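Local coordinates for protein transcription initiation factor IIB (Methanocaldococcus jannaschii, PDB 5O9J) that forms a HINT-fold mini-intein, an element of the kind that excises itself from its host transcription factor by protein splicing, at residues G42-A47 with E70-P75. Residues are numbered along the deposited sequence; the frame is centred on the assembly and turned at random.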
loop_
_atom_site.group_PDB
_atom_site.type_symbol
_atom_site.label_atom_id
_atom_site.label_comp_id
_atom_site.label_asym_id
_atom_site.label_seq_id
_atom_site.Cartn_x
_atom_site.Cartn_y
_atom_site.Cartn_z
ATOM N N GLY A 42 6.009 10.860 17.737
ATOM C CA GLY A 42 6.237 12.079 16.993
ATOM C C GLY A 42 4.997 12.482 16.224
ATOM O O GLY A 42 3.957 12.787 16.811
ATOM N N ILE A 43 5.110 12.467 14.901
ATOM C CA ILE A 43 3.998 12.812 14.024
ATOM C C ILE A 43 3.028 11.648 13.893
ATOM O O ILE A 43 1.941 11.795 13.332
ATOM C CB ILE A 43 4.494 13.216 12.623
ATOM C CG1 ILE A 43 5.424 12.137 12.059
ATOM C CG2 ILE A 43 5.203 14.562 12.682
ATOM C CD1 ILE A 43 5.959 12.445 10.670
ATOM N N LEU A 44 3.426 10.497 14.430
ATOM C CA LEU A 44 2.658 9.264 14.304
ATOM C C LEU A 44 1.597 9.086 15.384
ATOM O O LEU A 44 1.918 9.030 16.570
ATOM C CB LEU A 44 3.597 8.059 14.337
ATOM C CG LEU A 44 3.914 7.335 13.030
ATOM C CD1 LEU A 44 4.462 5.954 13.351
ATOM C CD2 LEU A 44 2.684 7.241 12.130
ATOM N N GLU A 45 0.342 8.986 14.952
ATOM C CA GLU A 45 -0.786 8.635 15.815
ATOM C C GLU A 45 -1.107 7.152 15.654
ATOM O O GLU A 45 -1.458 6.722 14.562
ATOM C CB GLU A 45 -2.014 9.461 15.449
ATOM C CG GLU A 45 -2.563 10.362 16.536
ATOM C CD GLU A 45 -3.642 11.306 16.000
ATOM O OE1 GLU A 45 -3.555 11.716 14.817
ATOM O OE2 GLU A 45 -4.583 11.629 16.755
ATOM N N ILE A 46 -0.996 6.377 16.727
ATOM C CA ILE A 46 -1.191 4.937 16.642
ATOM C C ILE A 46 -2.312 4.468 17.548
ATOM O O ILE A 46 -2.331 4.789 18.735
ATOM C CB ILE A 46 0.089 4.181 17.025
ATOM C CG1 ILE A 46 1.231 4.563 16.087
ATOM C CG2 ILE A 46 -0.151 2.681 17.011
ATOM C CD1 ILE A 46 2.602 4.394 16.712
ATOM N N ALA A 47 -3.245 3.706 16.991
ATOM C CA ALA A 47 -4.301 3.087 17.784
ATOM C C ALA A 47 -4.246 1.596 17.619
ATOM O O ALA A 47 -4.137 1.103 16.497
ATOM C CB ALA A 47 -5.673 3.606 17.373
ATOM N N GLU A 70 -2.847 -3.029 14.934
ATOM C CA GLU A 70 -2.970 -1.599 15.185
ATOM C C GLU A 70 -3.056 -0.829 13.870
ATOM O O GLU A 70 -2.701 -1.343 12.804
ATOM C CB GLU A 70 -1.790 -1.092 16.031
ATOM C CG GLU A 70 -0.432 -1.322 15.391
ATOM C CD GLU A 70 0.745 -0.846 16.239
ATOM O OE1 GLU A 70 0.676 -0.913 17.490
ATOM O OE2 GLU A 70 1.750 -0.407 15.633
ATOM N N VAL A 71 -3.552 0.402 13.940
ATOM C CA VAL A 71 -3.580 1.274 12.774
ATOM C C VAL A 71 -2.905 2.580 13.140
ATOM O O VAL A 71 -2.772 2.906 14.320
ATOM C CB VAL A 71 -5.011 1.564 12.279
ATOM C CG1 VAL A 71 -5.748 0.261 11.943
ATOM C CG2 VAL A 71 -5.781 2.362 13.321
ATOM N N SER A 72 -2.478 3.328 12.135
ATOM C CA SER A 72 -1.833 4.595 12.412
ATOM C C SER A 72 -1.954 5.529 11.223
ATOM O O SER A 72 -2.311 5.111 10.119
ATOM C CB SER A 72 -0.361 4.378 12.793
ATOM O OG SER A 72 0.438 4.055 11.672
ATOM N N ARG A 73 -1.672 6.802 11.469
ATOM C CA ARG A 73 -1.673 7.828 10.444
ATOM C C ARG A 73 -0.618 8.859 10.813
ATOM O O ARG A 73 -0.246 8.976 11.984
ATOM C CB ARG A 73 -3.048 8.488 10.322
ATOM C CG ARG A 73 -3.427 9.340 11.549
ATOM C CD ARG A 73 -4.843 9.914 11.483
ATOM N NE ARG A 73 -5.206 10.569 12.745
ATOM C CZ ARG A 73 -6.415 11.052 13.027
ATOM N NH1 ARG A 73 -7.395 10.957 12.140
ATOM N NH2 ARG A 73 -6.646 11.630 14.203
ATOM N N HIS A 74 -0.132 9.596 9.816
ATOM C CA HIS A 74 0.740 10.743 10.056
ATOM C C HIS A 74 0.552 11.749 8.934
ATOM O O HIS A 74 0.144 11.375 7.829
ATOM C CB HIS A 74 2.209 10.316 10.185
ATOM C CG HIS A 74 2.745 9.575 8.993
ATOM N ND1 HIS A 74 3.380 10.203 7.942
ATOM C CD2 HIS A 74 2.755 8.252 8.708
ATOM C CE1 HIS A 74 3.744 9.308 7.056
ATOM N NE2 HIS A 74 3.387 8.110 7.480
ATOM N N PRO A 75 0.797 13.044 9.224
ATOM C CA PRO A 75 0.686 14.072 8.188
ATOM C C PRO A 75 1.756 13.911 7.125
ATOM O O PRO A 75 2.894 13.566 7.444
ATOM C CB PRO A 75 0.890 15.390 8.958
ATOM C CG PRO A 75 0.651 15.050 10.386
ATOM C CD PRO A 75 1.085 13.624 10.545
#
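OE1 of E45 is gripped twice by one guanidinium: R73 NE reaches it at 2.9 Å and R73 NH2 at 3.2 Å, while a weak third bond runs from NH2 to OE2. The grip is side-on, and OE1 lies near the guanidinium plane, yet the donors meet it from above the carboxylate, the two groups being turned 44° apart. The side chains run side by side because E45 and R73 form an antiparallel hydrogen-bonded pair; R73, its CG between backbone N and carbonyl carbon (chi1 68°), then extends straight to NE. Beneath the ion pair the backbones close a ring, E45 N to R73 O at 3.0 Å, nearly along the C=O axis, and R73 N to E45 O. The next such pair, A47 with V71, is tighter, with V71 N 2.7 Å from A47 O. I46 and S72, on the opposite face, form the non-hydrogen-bonded pair between them, I46 CG1 lying against S72 CB at 3.7 Å. Beyond E45 and R73, on the side away from A47, L44 CD2 lies 3.6 Å from H74 CD2, and I43 CB rests on P75 CD. These strands are neighbours in an antiparallel sheet of the HINT fold, whose helix 24-33 packs over the E45, A47, V71 and R73 face. There R73 NH1 makes a salt bridge to D29; an alanine in place of R73 would remove both salt bridges and would probably leave this face less firmly tied to the helix. With acids on two sides, R73 very likely stays charged and joins strand, strand and helix electrostatically.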